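Local coordinates for GTP-binding protein REM 1 (Homo sapiens, PDB 2NZJ) that binds guanine nucleotides as a Ras-family small GTPase and probably works in signalling by alternating between GDP- and GTP-bound states, at residues Arg6-Gly11 against Ser79-Val84; Ile115-Lys120 against Ile146-Thr151; Glu50-Val55 against Gln166-Arg171. All coordinates share one frame; numbering follows the deposited sequence.

From the N terminus, Arg-6-Gly-11 lays down a central strand whose partner, Ser-79-Val-84, arrives only after 67 intervening residues, closing contact 1. Inside that loop lies Glu-50-Val-55, which is later met by the C-terminal helix at Gln-166-Arg-171; contact 3 therefore crosses contact 1. Contact 2, between Ile-115-Lys-120 and Ile-146-Thr-151, opens after contact 1 has closed and is nested within contact 3. All three reach one mixed sheet. Contact 1 builds its centre, and contact 2 extends it to an outer strand and the guanine site. Contact 3 fastens the last helix to strand 50-57. Probable backbone hydrogen bonds from Ile-83 to Ile-115 and Val-117 join contacts 1 and 2, and Leu-167 packing on Ala-80 joins contacts 1 and 3.

Contact 1: Arg6-Gly11 against Ser79-Val84; sequences RVVLLG and SAYVIV
Val-8 and Tyr-81 stand side by side on one face of a parallel strand pair, pointing the same way, with CB of Val-8 3.5 Å from CE2 of Tyr-81. The ring leans along the valine because CG of Tyr-81 is anti to its carbonyl carbon (chi1 -70°). Leu-10 comes to the same ring obliquely, its CD1 4.0 Å from CD2 of Tyr-81. Beyond, the phenol OH is hydrogen-bonded to the backbone of Cys-74 and Gly-78, and Leu-103 of helix 90-105 packs on both Leu-10 and Tyr-81.

On the other face Leu-9 lies alongside Val-82, CD2 of Leu-9 reaching to 3.6 Å from CB of Val-82. Val-7 adds its CG1, 3.9 Å from CG2 of Val-82, and Val-163 of helix 156-171 packs on Val-7 and Ala-80. Beta-branched valines suit the extended backbone, while longer leucines reach across to the neighbouring strand.

At the pair's N-terminal end Ser-79 OG accepts from Arg-6 N at 3.1 Å, while Arg-6 O receives the N-H groups of Ser-79 and Ala-80. At the C-terminal end, Val-84 N meets Leu-10 O at 2.8 Å, almost straight (178°). Gly-11 follows with backbone angles that call for glycine, starting what fits a P-loop. Alternate peptide groups pair here, and those of Val-7, Leu-9 and Tyr-81 bond to the flanking strands, so both faces can be apolar.

Contact 2: Ile115-Lys120 against Ile146-Thr151; sequences ILVGNK and IETSAT. With GDP (guanosine-5'-diphosphate), chain G.
Ile-115 makes only an apolar touch, its CG2 4.3 Å from CG2 of Ile-146 on strand 144-147, at one edge of the sheet. The pairing starts at Leu-116, whose carbonyl takes the N-H of Ile-146 nearly head on. Val-117 lies beside Ile-146, with CG2 of each 4.0 Å apart, and turns its CG1 to Thr-148; Leu-159 of helix 156-171 packs on both Val-117 and Ile-146.

Gly-118 brings the backbones close: its N gives to Ile-146 O at 3.0 Å, and its O accepts from Thr-148 N at 2.9 Å. A side chain here would press on CG of Glu-147, so the bare residue fits.

Asn-119 starts the Asn-Lys-x-Asp guanine-recognition motif of the family. Its CG is anti to the backbone N (chi1 -168°), which carries the amide in beside Thr-148, whose OG1 donates to OD1 of Asn-119 at 2.9 Å. That bond and the one from ND2 to Val-15 O together set the rotation of the amide, which places ND2 of Asn-119 3.0 Å from N7 of GDP. An alanine in place of Asn-119 would probably leave Thr-148 OG1 and Val-15 O without their mates and open a gap beside N7.

Lys-120 runs its methylenes over one face of the guanine, CG 3.5 Å from C6 of GDP, and its NZ bonds to the ribose O4' and to Gly-14 O. CG2 of Thr-151 covers the opposite face, while Ala-150 N donates to O6 of GDP at 2.8 Å. A weak bond from Lys-120 N also reaches O6, where adenine carries an amino group that could not accept these N-H groups, consistent with selection for guanine.

Contact 3: Glu50-Val55 against Gln166-Arg171; sequences EDTTLV and QLRLRR
Arg-168, near the end of the C-terminal helix, reaches across to Glu-50 and Thr-52 on a strand of the Ras-type P-loop GTPase fold, a sheet flanked by helices. The short helix and strand segments keep their axes 11.5 Å apart, so the gap is bridged by side chains, and the arginine is long enough to reach the strand's backbone.

From CB, the arginine chain leaves with CG anti to the carbonyl carbon (chi1 -72°) and then stays extended as far as NE, which points it straight at the strand. CD is the first atom to come near, 4.1 Å from OE2 of Glu-50. NE follows at 3.5 Å from the same OE2, a salt bridge of charge alone, for the oxygen lies well out of the guanidinium plane. CD of Glu-50 lies over the centre of the guanidinium face, 3.4 Å from CZ of Arg-168; the two flat groups are stacked, their planes only 9° apart. NH1 turns to the neighbouring strand and bonds to Val-47 O.

NH2, the tip, makes two bonds with partners lying in the guanidinium plane: Glu-50 O at 2.8 Å, approached from above its own carbonyl plane, and OG1 of Thr-52. A threonine suits this place, since its hydroxyl accepts the arginine N-H and gives a weak bond to Asp-51 O, and Val-164 of the same helix packs on its side chain. With a face and an edge both engaged, the guanidinium is held against turning.

Deeper in, the contact becomes apolar: Leu-54 and Leu-167 meet through single methyls, CD2 of Leu-54 lying 3.9 Å from CD1 of Leu-167.

Contact 1: Arg6-Gly11 against Ser79-Val84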
# COMPACT_ATOMS: atom_id res chain seq x y z
N ARG A 6 2.35 7.48 9.07
CA ARG A 6 3.38 6.65 8.45
C ARG A 6 2.68 5.47 7.77
O ARG A 6 1.97 4.69 8.42
CB ARG A 6 4.39 6.17 9.51
CG ARG A 6 5.52 5.30 9.02
CD ARG A 6 6.43 4.87 10.19
NE ARG A 6 7.50 3.95 9.77
CZ ARG A 6 8.72 4.29 9.34
NH1 ARG A 6 9.09 5.56 9.24
NH2 ARG A 6 9.60 3.35 8.98
N VAL A 7 2.85 5.38 6.46
CA VAL A 7 2.24 4.34 5.65
C VAL A 7 3.34 3.45 5.12
O VAL A 7 4.24 3.91 4.42
CB VAL A 7 1.49 4.92 4.42
CG1 VAL A 7 0.92 3.77 3.56
CG2 VAL A 7 0.39 5.88 4.87
N VAL A 8 3.25 2.16 5.40
CA VAL A 8 4.31 1.25 5.04
C VAL A 8 3.89 0.37 3.84
O VAL A 8 2.83 -0.25 3.90
CB VAL A 8 4.76 0.42 6.27
CG1 VAL A 8 6.06 -0.24 6.01
CG2 VAL A 8 4.90 1.32 7.49
N LEU A 9 4.71 0.36 2.77
CA LEU A 9 4.48 -0.49 1.56
C LEU A 9 5.16 -1.86 1.68
O LEU A 9 6.37 -1.94 1.78
CB LEU A 9 4.99 0.16 0.26
CG LEU A 9 4.22 1.34 -0.35
CD1 LEU A 9 5.01 1.97 -1.48
CD2 LEU A 9 2.85 0.89 -0.84
N LEU A 10 4.37 -2.93 1.63
CA LEU A 10 4.89 -4.28 1.69
C LEU A 10 4.54 -5.06 0.40
O LEU A 10 3.58 -4.73 -0.29
CB LEU A 10 4.28 -5.04 2.87
CG LEU A 10 4.48 -4.51 4.28
CD1 LEU A 10 3.54 -5.24 5.23
CD2 LEU A 10 5.94 -4.62 4.72
N GLY A 11 5.31 -6.12 0.14
CA GLY A 11 5.08 -7.01 -0.97
C GLY A 11 6.37 -7.52 -1.61
O GLY A 11 7.43 -6.92 -1.45
N SER A 79 1.18 3.45 10.73
CA SER A 79 -0.19 3.91 10.93
C SER A 79 -1.13 3.15 10.02
O SER A 79 -2.29 2.96 10.34
CB SER A 79 -0.30 5.41 10.64
OG SER A 79 0.71 6.13 11.33
N ALA A 80 -0.61 2.74 8.87
CA ALA A 80 -1.35 1.95 7.88
C ALA A 80 -0.36 1.11 7.07
O ALA A 80 0.81 1.49 6.92
CB ALA A 80 -2.14 2.86 6.95
N TYR A 81 -0.83 -0.02 6.55
CA TYR A 81 0.00 -0.87 5.71
C TYR A 81 -0.67 -1.12 4.37
O TYR A 81 -1.86 -1.44 4.34
CB TYR A 81 0.26 -2.19 6.42
CG TYR A 81 1.16 -2.03 7.61
CD1 TYR A 81 0.65 -1.84 8.89
CD2 TYR A 81 2.54 -2.05 7.45
CE1 TYR A 81 1.50 -1.69 9.96
CE2 TYR A 81 3.37 -1.89 8.50
CZ TYR A 81 2.86 -1.72 9.75
OH TYR A 81 3.76 -1.57 10.77
N VAL A 82 0.10 -0.94 3.29
CA VAL A 82 -0.34 -1.27 1.93
C VAL A 82 0.43 -2.49 1.43
O VAL A 82 1.61 -2.41 1.13
CB VAL A 82 -0.16 -0.08 0.97
CG1 VAL A 82 -0.58 -0.43 -0.43
CG2 VAL A 82 -0.95 1.06 1.47
N ILE A 83 -0.26 -3.63 1.38
CA ILE A 83 0.31 -4.88 0.88
C ILE A 83 0.01 -4.99 -0.60
O ILE A 83 -1.14 -5.18 -0.99
CB ILE A 83 -0.33 -6.12 1.56
CG1 ILE A 83 0.00 -6.17 3.05
CG2 ILE A 83 0.12 -7.41 0.89
CD1 ILE A 83 -0.90 -7.11 3.87
N VAL A 84 1.05 -4.88 -1.43
CA VAL A 84 0.91 -4.86 -2.89
C VAL A 84 1.29 -6.21 -3.48
O VAL A 84 2.29 -6.78 -3.06
CB VAL A 84 1.84 -3.81 -3.49
CG1 VAL A 84 1.77 -3.80 -5.03
CG2 VAL A 84 1.52 -2.44 -2.87

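Contact 2: Ile115-Lys120 against Ile146-Thr151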
# COMPACT_ATOMS: atom_id res chain seq x y z
N ILE A 115 -4.55 -2.07 3.40
CA ILE A 115 -5.07 -2.08 2.04
C ILE A 115 -4.35 -3.16 1.26
O ILE A 115 -3.13 -3.17 1.21
CB ILE A 115 -4.84 -0.72 1.29
CG1 ILE A 115 -5.08 0.49 2.22
CG2 ILE A 115 -5.72 -0.64 0.04
CD1 ILE A 115 -6.52 0.73 2.52
N LEU A 116 -5.11 -4.08 0.68
CA LEU A 116 -4.56 -5.08 -0.25
C LEU A 116 -4.65 -4.47 -1.67
O LEU A 116 -5.72 -4.06 -2.12
CB LEU A 116 -5.35 -6.40 -0.14
CG LEU A 116 -4.79 -7.61 -0.90
CD1 LEU A 116 -3.40 -7.93 -0.38
CD2 LEU A 116 -5.72 -8.88 -0.85
N VAL A 117 -3.51 -4.37 -2.35
CA VAL A 117 -3.47 -3.73 -3.65
C VAL A 117 -3.05 -4.71 -4.72
O VAL A 117 -1.97 -5.31 -4.63
CB VAL A 117 -2.48 -2.54 -3.70
CG1 VAL A 117 -2.34 -2.01 -5.12
CG2 VAL A 117 -2.92 -1.44 -2.80
N GLY A 118 -3.90 -4.85 -5.73
CA GLY A 118 -3.57 -5.62 -6.93
C GLY A 118 -3.04 -4.70 -8.01
O GLY A 118 -3.82 -4.07 -8.72
N ASN A 119 -1.72 -4.62 -8.15
CA ASN A 119 -1.09 -3.72 -9.11
C ASN A 119 -0.88 -4.42 -10.46
O ASN A 119 -1.06 -5.63 -10.59
CB ASN A 119 0.24 -3.20 -8.56
CG ASN A 119 0.82 -2.05 -9.38
OD1 ASN A 119 0.07 -1.17 -9.87
ND2 ASN A 119 2.14 -2.04 -9.53
N LYS A 120 -0.54 -3.64 -11.48
CA LYS A 120 -0.38 -4.12 -12.85
C LYS A 120 -1.71 -4.57 -13.50
O LYS A 120 -1.72 -5.48 -14.32
CB LYS A 120 0.67 -5.22 -12.94
CG LYS A 120 1.97 -4.91 -12.20
CD LYS A 120 3.18 -5.56 -12.85
CE LYS A 120 4.48 -5.31 -12.07
NZ LYS A 120 5.64 -6.07 -12.66
N ILE A 146 -8.19 -2.69 -3.62
CA ILE A 146 -8.26 -1.93 -4.84
C ILE A 146 -7.25 -2.50 -5.83
O ILE A 146 -6.26 -3.10 -5.43
CB ILE A 146 -7.97 -0.46 -4.56
CG1 ILE A 146 -8.35 0.41 -5.75
CG2 ILE A 146 -6.49 -0.28 -4.13
CD1 ILE A 146 -8.52 1.87 -5.41
N GLU A 147 -7.53 -2.35 -7.11
CA GLU A 147 -6.58 -2.66 -8.18
C GLU A 147 -6.09 -1.37 -8.83
O GLU A 147 -6.89 -0.45 -9.12
CB GLU A 147 -7.24 -3.54 -9.23
CG GLU A 147 -7.59 -4.89 -8.65
CD GLU A 147 -8.03 -5.90 -9.68
OE1 GLU A 147 -8.74 -5.54 -10.65
OE2 GLU A 147 -7.69 -7.06 -9.49
N THR A 148 -4.78 -1.31 -9.04
CA THR A 148 -4.16 -0.14 -9.61
C THR A 148 -3.29 -0.52 -10.79
O THR A 148 -3.05 -1.71 -11.06
CB THR A 148 -3.29 0.55 -8.56
OG1 THR A 148 -2.17 -0.27 -8.22
CG2 THR A 148 -4.11 0.85 -7.31
N SER A 149 -2.85 0.52 -11.51
CA SER A 149 -1.76 0.41 -12.46
C SER A 149 -0.90 1.67 -12.35
O SER A 149 -1.40 2.77 -12.55
CB SER A 149 -2.26 0.22 -13.90
OG SER A 149 -1.21 0.37 -14.84
N ALA A 150 0.38 1.50 -12.03
CA ALA A 150 1.29 2.62 -11.98
C ALA A 150 1.66 3.14 -13.37
O ALA A 150 1.95 4.33 -13.54
CB ALA A 150 2.55 2.24 -11.22
N THR A 151 1.66 2.26 -14.38
CA THR A 151 2.05 2.67 -15.74
C THR A 151 0.93 3.40 -16.49
O THR A 151 1.21 4.24 -17.35
CB THR A 151 2.54 1.48 -16.58
OG1 THR A 151 1.49 0.53 -16.69
CG2 THR A 151 3.73 0.81 -15.93
PB GDP G . 9.09 -2.98 -6.56
O1B GDP G . 7.89 -3.62 -5.90
O2B GDP G . 9.46 -1.66 -5.98
O3B GDP G . 10.23 -3.97 -6.38
O3A GDP G . 8.66 -2.87 -8.08
PA GDP G . 9.13 -1.64 -8.97
O1A GDP G . 10.62 -1.47 -8.83
O2A GDP G . 8.39 -0.38 -8.65
O5' GDP G . 8.66 -2.12 -10.42
C5' GDP G . 9.05 -3.39 -10.96
C4' GDP G . 8.82 -3.36 -12.47
O4' GDP G . 7.40 -3.49 -12.77
C3' GDP G . 9.30 -2.05 -13.12
O3' GDP G . 10.00 -2.27 -14.36
C2' GDP G . 8.01 -1.29 -13.39
O2' GDP G . 8.08 -0.46 -14.55
C1' GDP G . 6.96 -2.37 -13.54
N9 GDP G . 5.65 -1.93 -13.03
C8 GDP G . 5.35 -1.38 -11.83
N7 GDP G . 4.02 -1.13 -11.70
C5 GDP G . 3.46 -1.55 -12.83
C6 GDP G . 2.11 -1.57 -13.38
O6 GDP G . 1.18 -1.11 -12.68
N1 GDP G . 1.94 -2.08 -14.61
C2 GDP G . 2.96 -2.56 -15.36
N2 GDP G . 2.76 -3.07 -16.60
N3 GDP G . 4.23 -2.54 -14.91
C4 GDP G . 4.52 -2.07 -13.69

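Contact 3: Glu50-Val55 against Gln166-Arg171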
# COMPACT_ATOMS: atom_id res chain seq x y z
N GLU A 50 -9.82 18.70 3.36
CA GLU A 50 -8.97 18.68 4.56
C GLU A 50 -7.58 18.13 4.22
O GLU A 50 -7.45 17.12 3.54
CB GLU A 50 -9.65 17.81 5.64
CG GLU A 50 -8.83 17.48 6.91
CD GLU A 50 -9.53 16.46 7.85
OE1 GLU A 50 -10.76 16.21 7.72
OE2 GLU A 50 -8.85 15.90 8.74
N ASP A 51 -6.53 18.78 4.71
CA ASP A 51 -5.17 18.36 4.39
C ASP A 51 -4.67 17.30 5.37
O ASP A 51 -5.00 17.34 6.53
CB ASP A 51 -4.22 19.56 4.40
CG ASP A 51 -4.29 20.39 3.11
OD1 ASP A 51 -3.47 21.31 2.98
OD2 ASP A 51 -5.13 20.11 2.22
N THR A 52 -3.87 16.36 4.86
CA THR A 52 -3.25 15.33 5.68
C THR A 52 -1.95 14.91 5.02
O THR A 52 -1.92 14.72 3.82
CB THR A 52 -4.14 14.11 5.79
OG1 THR A 52 -5.28 14.44 6.62
CG2 THR A 52 -3.36 12.93 6.37
N THR A 53 -0.89 14.79 5.81
CA THR A 53 0.40 14.37 5.31
C THR A 53 0.58 12.88 5.53
O THR A 53 0.30 12.34 6.62
CB THR A 53 1.55 15.10 6.03
OG1 THR A 53 1.30 16.50 6.03
CG2 THR A 53 2.89 14.83 5.37
N LEU A 54 1.02 12.20 4.47
CA LEU A 54 1.44 10.83 4.60
C LEU A 54 2.93 10.78 4.33
O LEU A 54 3.43 11.46 3.43
CB LEU A 54 0.70 9.94 3.62
CG LEU A 54 -0.82 9.89 3.72
CD1 LEU A 54 -1.37 9.05 2.57
CD2 LEU A 54 -1.28 9.33 5.07
N VAL A 55 3.62 9.99 5.13
CA VAL A 55 4.99 9.61 4.85
C VAL A 55 4.93 8.14 4.43
O VAL A 55 4.57 7.26 5.23
CB VAL A 55 5.89 9.82 6.08
CG1 VAL A 55 7.31 9.34 5.80
CG2 VAL A 55 5.87 11.31 6.51
N GLN A 166 -9.47 6.08 5.51
CA GLN A 166 -9.49 5.00 6.48
C GLN A 166 -8.81 5.38 7.79
O GLN A 166 -9.26 5.01 8.88
CB GLN A 166 -8.80 3.78 5.90
CG GLN A 166 -9.49 3.20 4.70
CD GLN A 166 -10.90 2.78 5.01
OE1 GLN A 166 -11.14 2.16 6.05
NE2 GLN A 166 -11.84 3.14 4.14
N LEU A 167 -7.70 6.11 7.69
CA LEU A 167 -7.00 6.60 8.87
C LEU A 167 -7.87 7.57 9.68
O LEU A 167 -7.82 7.57 10.90
CB LEU A 167 -5.67 7.28 8.47
CG LEU A 167 -4.54 6.35 8.03
CD1 LEU A 167 -3.35 7.13 7.48
CD2 LEU A 167 -4.10 5.42 9.18
N ARG A 168 -8.66 8.39 9.00
CA ARG A 168 -9.55 9.35 9.66
C ARG A 168 -10.72 8.68 10.36
O ARG A 168 -11.27 9.22 11.31
CB ARG A 168 -10.09 10.36 8.65
CG ARG A 168 -9.07 11.36 8.16
CD ARG A 168 -9.65 12.21 7.04
NE ARG A 168 -8.69 13.19 6.56
CZ ARG A 168 -8.89 14.04 5.56
NH1 ARG A 168 -10.05 14.04 4.92
NH2 ARG A 168 -7.95 14.90 5.22
N LEU A 169 -11.10 7.49 9.89
CA LEU A 169 -12.14 6.73 10.58
C LEU A 169 -11.63 6.15 11.91
O LEU A 169 -12.40 5.94 12.83
CB LEU A 169 -12.70 5.62 9.67
CG LEU A 169 -13.55 6.15 8.51
CD1 LEU A 169 -13.77 5.08 7.46
CD2 LEU A 169 -14.88 6.72 9.00
N ARG A 170 -10.32 5.89 12.00
CA ARG A 170 -9.72 5.52 13.28
C ARG A 170 -10.00 6.61 14.32
O ARG A 170 -10.69 6.36 15.30
CB ARG A 170 -8.21 5.28 13.14
N ARG A 171 -9.48 7.81 14.06
CA ARG A 171 -9.60 8.98 14.95
C ARG A 171 -11.04 9.34 15.38
O ARG A 171 -11.26 9.82 16.51
CB ARG A 171 -8.98 10.21 14.27